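Local coordinates for single-stranded DNA-binding protein (Enterobacter phage Enc34, PDB 5ODK) that probably binds single-stranded DNA through an OB fold, as a phage single-stranded DNA-binding protein linked to DNA replication, at residues Ile23-Val28 against His60-Lys64; Pro119-Met124 against Leu166-Arg172; Arg29-Pro33 against Asp175-Glu180. Residue numbers count along the deposited sequence, not the author numbering.

Overall arrangement
All three contacts build on one mixed beta sheet, which includes the strands of the OB fold. Along the chain, interaction 1 (23-28 with 60-64) closes before interaction 2 (119-124 with 166-172) opens, and interaction 2 is nested within interaction 3 (29-33 with 175-180), which crosses interaction 1. Centre distances are about 15 Å (1-2 and 2-3) and 18 Å (1-3). Interaction 1 seats helix 61-76 on the sheet, interaction 2 adds a parallel strand to strand 159-173, and interaction 3 returns the end of this C-terminally truncated chain to strand 28-34, so helix, added strand and tail attach at three separate places. A probable hydrogen bond between Asn27 OD1 and Arg172 NE (2.9 Å) joins interactions 1 and 2.

Interaction 1 of 3, residues Ile23-Val28 against His60-Lys64; sequences IKVSNV and HGAIK
Strand 23-26 runs extended (phi -96 to -130°, psi 119 to 143°) until Asn27 adopts positive phi and psi (60/64°) and turns the corner into the next strand; facing Val145, Asn27 and Val28 form a G1 beta bulge. Opposite lies the first turn of helix 61-76, with His60 at the N-cap position and Lys64 N bonded to His60 O (3.0 Å). This helix-on-sheet contact of the OB fold is buried, with Val25 and Ile63 the closest CA pair at 7.2 Å. Ile63 (chi1 t, chi2 p) points toward the strand: its CD1 lies 3.9 Å from Ile23 CG2 and 3.8 Å from Lys24 O, while its CG1 meets Val25 CG1 at 4.1 Å. Ile67, one turn on, extends this apolar seam over Ile23 and Val25. His60 takes chi1 m and chi2 77°, and its ND1 is held by Pro56 O. The other ring nitrogen, NE2, donates to Ser26 O at 2.7 Å (N-H...O 162°), with Val28 CG1 3.7 Å from NE2.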
# COMPACT_ATOMS: atom_id res chain seq x y z
N ILE A 23 -7.93 -2.37 3.51
CA ILE A 23 -7.83 -3.01 2.21
C ILE A 23 -6.56 -3.84 2.20
O ILE A 23 -5.46 -3.29 2.40
CB ILE A 23 -7.78 -1.96 1.07
CG1 ILE A 23 -8.96 -1.00 1.17
CG2 ILE A 23 -7.73 -2.66 -0.29
CD1 ILE A 23 -8.81 0.21 0.28
N LYS A 24 -6.67 -5.13 1.90
CA LYS A 24 -5.50 -5.97 1.63
C LYS A 24 -5.28 -6.03 0.13
O LYS A 24 -6.22 -6.36 -0.60
CB LYS A 24 -5.67 -7.39 2.19
CG LYS A 24 -4.45 -8.29 1.98
CD LYS A 24 -4.68 -9.66 2.60
CE LYS A 24 -3.51 -10.59 2.41
NZ LYS A 24 -3.80 -11.88 3.12
N VAL A 25 -4.09 -5.67 -0.32
CA VAL A 25 -3.63 -5.88 -1.68
C VAL A 25 -2.63 -7.01 -1.65
O VAL A 25 -1.63 -6.94 -0.93
CB VAL A 25 -3.09 -4.63 -2.37
CG1 VAL A 25 -4.21 -3.62 -2.58
CG2 VAL A 25 -1.88 -4.04 -1.70
N SER A 26 -2.94 -8.09 -2.36
CA SER A 26 -2.15 -9.31 -2.28
C SER A 26 -1.31 -9.50 -3.51
O SER A 26 -1.76 -9.20 -4.63
CB SER A 26 -3.04 -10.52 -2.05
OG SER A 26 -3.85 -10.33 -0.90
N ASN A 27 -0.10 -10.03 -3.33
CA ASN A 27 0.76 -10.41 -4.44
C ASN A 27 1.09 -9.22 -5.34
O ASN A 27 0.73 -9.16 -6.53
CB ASN A 27 0.13 -11.58 -5.18
CG ASN A 27 -0.19 -12.72 -4.25
OD1 ASN A 27 0.72 -13.19 -3.51
ND2 ASN A 27 -1.46 -13.14 -4.20
N VAL A 28 1.79 -8.28 -4.73
CA VAL A 28 2.25 -7.05 -5.38
C VAL A 28 3.76 -6.96 -5.19
O VAL A 28 4.30 -7.55 -4.24
CB VAL A 28 1.53 -5.81 -4.85
CG1 VAL A 28 0.04 -5.93 -5.15
CG2 VAL A 28 1.78 -5.61 -3.36
N HIS A 60 -5.25 -7.59 -10.90
CA HIS A 60 -5.74 -6.82 -9.76
C HIS A 60 -6.85 -5.85 -10.12
O HIS A 60 -7.07 -4.90 -9.38
CB HIS A 60 -4.62 -6.07 -9.03
CG HIS A 60 -3.60 -6.97 -8.40
ND1 HIS A 60 -2.61 -7.61 -9.13
CD2 HIS A 60 -3.39 -7.29 -7.11
CE1 HIS A 60 -1.83 -8.30 -8.29
NE2 HIS A 60 -2.29 -8.13 -7.06
N GLY A 61 -7.61 -6.14 -11.18
CA GLY A 61 -8.68 -5.23 -11.57
C GLY A 61 -9.76 -5.03 -10.51
O GLY A 61 -10.17 -3.91 -10.25
N ALA A 62 -10.24 -6.11 -9.92
CA ALA A 62 -11.31 -6.01 -8.93
C ALA A 62 -10.89 -5.26 -7.69
O ALA A 62 -11.62 -4.42 -7.18
CB ALA A 62 -11.85 -7.38 -8.57
N ILE A 63 -9.70 -5.56 -7.18
CA ILE A 63 -9.26 -4.85 -5.99
C ILE A 63 -8.95 -3.39 -6.30
O ILE A 63 -9.20 -2.53 -5.46
CB ILE A 63 -8.10 -5.58 -5.24
CG1 ILE A 63 -7.88 -4.99 -3.82
CG2 ILE A 63 -6.84 -5.59 -6.06
CD1 ILE A 63 -9.05 -5.18 -2.89
N LYS A 64 -8.49 -3.08 -7.51
CA LYS A 64 -8.32 -1.68 -7.87
C LYS A 64 -9.67 -0.96 -7.88
O LYS A 64 -9.76 0.17 -7.43
CB LYS A 64 -7.57 -1.53 -9.19
CG LYS A 64 -7.04 -0.09 -9.40
CD LYS A 64 -7.96 0.64 -10.33
CE LYS A 64 -7.36 2.05 -10.45
NZ LYS A 64 -8.24 2.91 -11.26

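Interaction 2 of 3, residues Pro119-Met124 against Leu166-Arg172; sequences PDVLNM and LLSVLKR
Four backbone hydrogen bonds tie strand 120-122 to strand 159-173: Asp120 N to Leu167 O (3.1 Å, 148°), Val169 N to Asp120 O (2.8 Å, 158°), Leu122 N to Val169 O (2.9 Å, 169°) and Lys171 N to Leu122 O (2.9 Å, 173°). Asp120 and Leu122 thus each give an N-H and a carbonyl, the parallel pattern; the axes of 120-122 and 166-172 approach to 4.7 Å, and their N-to-C directions differ by 5°. The register pairs Asp120 with Ser168, Val121 with Val169 and Leu122 with Leu170 (CA-CA 4.4, 5.0 and 4.6 Å). Beyond the strand end, a water donates to Met124 O (2.9 Å) and Lys171 O (2.7 Å).

Val121 and Val169, both chi1 t, share one face, where Ile135 of helix 132-138 touches Val121. The other face carries Asp120, Ser168, Leu122 and Leu170; Leu122 CB meets Leu170 CD1 at 3.7 Å, and Asp120 OD2 accepts from Leu2 N. Pro119 CG packs on Leu166 CD2 (4.0 Å), and Met124 CE reaches Lys171 CG (4.0 Å). Leu167 and Ser168 both face Val148 of the antiparallel strand 144-156, so strand 159-173 carries a classic beta bulge. The short parallel strand is an edge addition to the OB-fold sheet.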
# COMPACT_ATOMS: atom_id res chain seq x y z
N PRO A 119 4.53 -0.64 10.73
CA PRO A 119 3.51 -1.67 10.40
C PRO A 119 3.92 -3.04 10.90
O PRO A 119 5.11 -3.25 11.23
CB PRO A 119 3.47 -1.68 8.89
CG PRO A 119 4.80 -1.14 8.49
CD PRO A 119 5.24 -0.15 9.54
N ASP A 120 2.97 -3.95 10.99
CA ASP A 120 3.35 -5.33 11.19
C ASP A 120 4.19 -5.72 9.99
O ASP A 120 3.84 -5.41 8.85
CB ASP A 120 2.13 -6.26 11.25
CG ASP A 120 1.24 -6.05 12.43
OD1 ASP A 120 1.50 -5.25 13.32
OD2 ASP A 120 0.19 -6.73 12.47
N VAL A 121 5.31 -6.42 10.23
CA VAL A 121 6.18 -6.89 9.17
C VAL A 121 6.36 -8.38 9.36
O VAL A 121 6.96 -8.81 10.36
CB VAL A 121 7.55 -6.19 9.19
CG1 VAL A 121 8.42 -6.71 8.07
CG2 VAL A 121 7.39 -4.69 9.09
N LEU A 122 5.81 -9.17 8.43
CA LEU A 122 5.81 -10.60 8.55
C LEU A 122 6.70 -11.22 7.49
O LEU A 122 6.68 -10.82 6.32
CB LEU A 122 4.38 -11.15 8.42
CG LEU A 122 3.28 -10.50 9.28
CD1 LEU A 122 1.97 -11.25 9.02
CD2 LEU A 122 3.53 -10.40 10.76
N ASN A 123 7.47 -12.22 7.93
CA ASN A 123 8.28 -12.99 7.02
C ASN A 123 7.42 -13.98 6.23
O ASN A 123 6.20 -14.04 6.40
CB ASN A 123 9.45 -13.64 7.80
CG ASN A 123 9.03 -14.77 8.72
OD1 ASN A 123 7.91 -15.26 8.68
ND2 ASN A 123 9.97 -15.19 9.59
N MET A 124 8.07 -14.77 5.39
CA MET A 124 7.35 -15.68 4.54
C MET A 124 6.53 -16.74 5.30
O MET A 124 5.56 -17.29 4.77
CB MET A 124 8.33 -16.35 3.61
CG MET A 124 7.68 -17.05 2.45
SD MET A 124 8.95 -17.51 1.26
CE MET A 124 9.16 -15.90 0.60
N LEU A 166 -0.05 2.66 5.97
CA LEU A 166 0.60 1.37 5.83
C LEU A 166 0.50 0.62 7.13
O LEU A 166 1.11 1.04 8.12
CB LEU A 166 2.06 1.56 5.45
CG LEU A 166 2.88 0.30 5.26
CD1 LEU A 166 2.30 -0.57 4.17
CD2 LEU A 166 4.32 0.65 4.96
N LEU A 167 -0.25 -0.48 7.16
CA LEU A 167 -0.57 -1.16 8.43
C LEU A 167 0.08 -2.53 8.57
O LEU A 167 0.40 -2.92 9.71
CB LEU A 167 -2.07 -1.21 8.64
CG LEU A 167 -2.59 0.22 8.70
CD1 LEU A 167 -3.97 0.39 8.21
CD2 LEU A 167 -2.32 0.93 9.97
N SER A 168 0.32 -3.23 7.48
CA SER A 168 1.05 -4.50 7.53
C SER A 168 1.70 -4.78 6.21
O SER A 168 1.18 -4.38 5.15
CB SER A 168 0.13 -5.60 7.96
OG SER A 168 -0.78 -5.96 6.98
N VAL A 169 2.81 -5.51 6.22
CA VAL A 169 3.47 -6.03 5.04
C VAL A 169 3.87 -7.47 5.33
O VAL A 169 4.51 -7.71 6.35
CB VAL A 169 4.70 -5.23 4.65
CG1 VAL A 169 5.34 -5.78 3.39
CG2 VAL A 169 4.34 -3.76 4.46
N LEU A 170 3.51 -8.38 4.45
CA LEU A 170 3.79 -9.82 4.52
C LEU A 170 4.63 -10.20 3.32
O LEU A 170 4.22 -10.00 2.19
CB LEU A 170 2.49 -10.62 4.49
CG LEU A 170 2.56 -12.13 4.22
CD1 LEU A 170 3.31 -12.87 5.31
CD2 LEU A 170 1.19 -12.74 3.99
N LYS A 171 5.81 -10.79 3.56
CA LYS A 171 6.62 -11.29 2.48
C LYS A 171 5.94 -12.50 1.83
O LYS A 171 5.48 -13.39 2.52
CB LYS A 171 8.00 -11.68 2.95
CG LYS A 171 8.86 -12.12 1.79
CD LYS A 171 10.26 -11.87 1.91
CE LYS A 171 11.01 -12.24 0.65
NZ LYS A 171 12.36 -12.50 1.15
N ARG A 172 5.87 -12.48 0.50
CA ARG A 172 5.27 -13.55 -0.28
C ARG A 172 6.24 -14.33 -1.14
O ARG A 172 6.12 -15.56 -1.20
CB ARG A 172 4.17 -12.99 -1.17
CG ARG A 172 2.95 -12.49 -0.42
CD ARG A 172 2.10 -13.59 0.15
NE ARG A 172 1.42 -14.29 -0.94
CZ ARG A 172 0.85 -15.47 -0.85
NH1 ARG A 172 0.87 -16.17 0.29
NH2 ARG A 172 0.27 -15.96 -1.93
O HOH W 1 4.14 -15.72 2.74

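Interaction 3 of 3, residues Arg29-Pro33 against Asp175-Glu180; sequences RCSYP and DEPFGE
Arg29 reaches from strand 28-34 in an all-trans conformation (chi1 -158°, chi2 167°, chi3 -179°), which carries its guanidinium between Asp175 and Phe178. Over one face lies Asp175 OD2, 3.7 Å from Arg29 NH2 in a long salt bridge, charge-only because the oxygen sits well out of the guanidinium plane; over the opposite face is Phe178 CE1, 3.4 Å from Arg29 CZ. In the plane, Arg29 NH2 donates to Glu176 O (2.9 Å, 133°), and its NE is bonded to Gly142 O. Phe178, chi1 -65° and chi2 -43°, brings CE2 to 3.3 Å from Cys30 O. In this OB-fold protein the irregular tail after the chain's last strand, 159-173, is thus laid along strand 28-34, the two end-to-end directions 38° apart. Nearest CA pairs are Arg29-Asp175 (8.8 Å), Ser31-Phe178 (7.5 Å) and Tyr32-Glu180 (6.5 Å). Tyr32 turns the corner with phi/psi 50/49°. Glu180, the construct's last residue (chi1 m, chi2 t), uses both carboxylate oxygens: in the conformer given, Ser31 OG (chi1 t) donates to OE2 at 2.7 Å, and Tyr32 N to OE1 at 2.8 Å (176°). Glu180 OE2 also lies over one face of the Tyr32 ring, 3.7 Å from CZ, while Tyr32 OH bonds Lys102.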
# COMPACT_ATOMS: atom_id res chain seq x y z
N ARG A 29 4.44 -6.24 -6.08
CA ARG A 29 5.89 -6.14 -5.95
C ARG A 29 6.23 -4.88 -5.20
O ARG A 29 5.70 -3.82 -5.45
CB ARG A 29 6.55 -6.17 -7.34
CG ARG A 29 8.00 -6.59 -7.37
CD ARG A 29 8.45 -6.88 -8.80
NE ARG A 29 9.83 -7.30 -8.78
CZ ARG A 29 10.57 -7.42 -9.85
NH1 ARG A 29 10.08 -7.16 -11.06
NH2 ARG A 29 11.83 -7.78 -9.71
N CYS A 30 7.14 -4.98 -4.24
CA CYS A 30 7.45 -3.78 -3.51
C CYS A 30 8.66 -3.04 -4.04
O CYS A 30 9.53 -3.59 -4.71
CB CYS A 30 7.60 -4.02 -2.03
SG CYS A 30 9.17 -4.61 -1.53
N SER A 31 8.68 -1.77 -3.67
CA SER A 31 9.70 -0.84 -4.08
C SER A 31 9.93 0.14 -2.92
O SER A 31 9.02 0.46 -2.16
CB SER A 31 9.13 -0.17 -5.33
OG SER A 31 9.95 0.84 -5.78
N TYR A 32 11.17 0.60 -2.77
CA TYR A 32 11.51 1.62 -1.78
C TYR A 32 10.99 1.30 -0.38
O TYR A 32 10.43 2.16 0.30
CB TYR A 32 11.05 3.01 -2.23
CG TYR A 32 11.55 3.42 -3.58
CD1 TYR A 32 12.89 3.65 -3.79
CD2 TYR A 32 10.67 3.59 -4.64
CE1 TYR A 32 13.36 4.05 -5.03
CE2 TYR A 32 11.13 3.98 -5.88
CZ TYR A 32 12.48 4.19 -6.07
OH TYR A 32 12.98 4.59 -7.30
N PRO A 33 11.22 0.06 0.11
CA PRO A 33 10.76 -0.22 1.47
C PRO A 33 11.54 0.55 2.54
O PRO A 33 12.78 0.60 2.48
CB PRO A 33 11.01 -1.71 1.64
CG PRO A 33 12.16 -1.99 0.70
CD PRO A 33 11.87 -1.10 -0.49
N ASP A 175 12.28 -12.27 -5.57
CA ASP A 175 12.46 -11.97 -7.00
C ASP A 175 13.70 -11.08 -7.14
O ASP A 175 14.36 -10.78 -6.14
CB ASP A 175 11.17 -11.31 -7.56
CG ASP A 175 11.03 -11.37 -9.08
OD1 ASP A 175 11.97 -11.77 -9.78
OD2 ASP A 175 9.93 -10.94 -9.52
N GLU A 176 14.05 -10.72 -8.35
CA GLU A 176 15.23 -9.90 -8.60
C GLU A 176 15.14 -8.57 -7.86
O GLU A 176 14.12 -7.88 -7.99
CB GLU A 176 15.42 -9.67 -10.11
CG GLU A 176 16.68 -8.89 -10.50
CD GLU A 176 17.97 -9.65 -10.29
OE1 GLU A 176 17.96 -10.90 -10.25
OE2 GLU A 176 19.03 -8.97 -10.17
N PRO A 177 16.17 -8.21 -7.08
CA PRO A 177 16.14 -6.90 -6.43
C PRO A 177 16.20 -5.73 -7.40
O PRO A 177 16.92 -5.79 -8.39
CB PRO A 177 17.39 -6.90 -5.52
CG PRO A 177 17.74 -8.32 -5.38
CD PRO A 177 17.35 -8.99 -6.66
N PHE A 178 15.45 -4.68 -7.10
CA PHE A 178 15.58 -3.46 -7.89
C PHE A 178 16.90 -2.73 -7.57
O PHE A 178 17.36 -1.97 -8.39
CB PHE A 178 14.37 -2.54 -7.65
CG PHE A 178 13.04 -3.08 -8.14
CD1 PHE A 178 12.90 -3.73 -9.36
CD2 PHE A 178 11.88 -2.83 -7.40
CE1 PHE A 178 11.66 -4.18 -9.79
CE2 PHE A 178 10.64 -3.24 -7.84
CZ PHE A 178 10.54 -3.96 -9.02
N GLY A 179 17.48 -2.94 -6.39
CA GLY A 179 18.77 -2.26 -6.04
C GLY A 179 18.63 -0.77 -5.81
O GLY A 179 19.47 0.06 -6.24
N GLU A 180 17.55 -0.43 -5.12
CA GLU A 180 17.26 0.93 -4.71
C GLU A 180 18.10 1.19 -3.44
O GLU A 180 18.45 2.33 -3.16
CB GLU A 180 15.75 1.05 -4.46
CG GLU A 180 14.88 0.69 -5.69
CD GLU A 180 13.46 0.24 -5.38
OE1 GLU A 180 13.23 -0.35 -4.33
OE2 GLU A 180 12.58 0.48 -6.25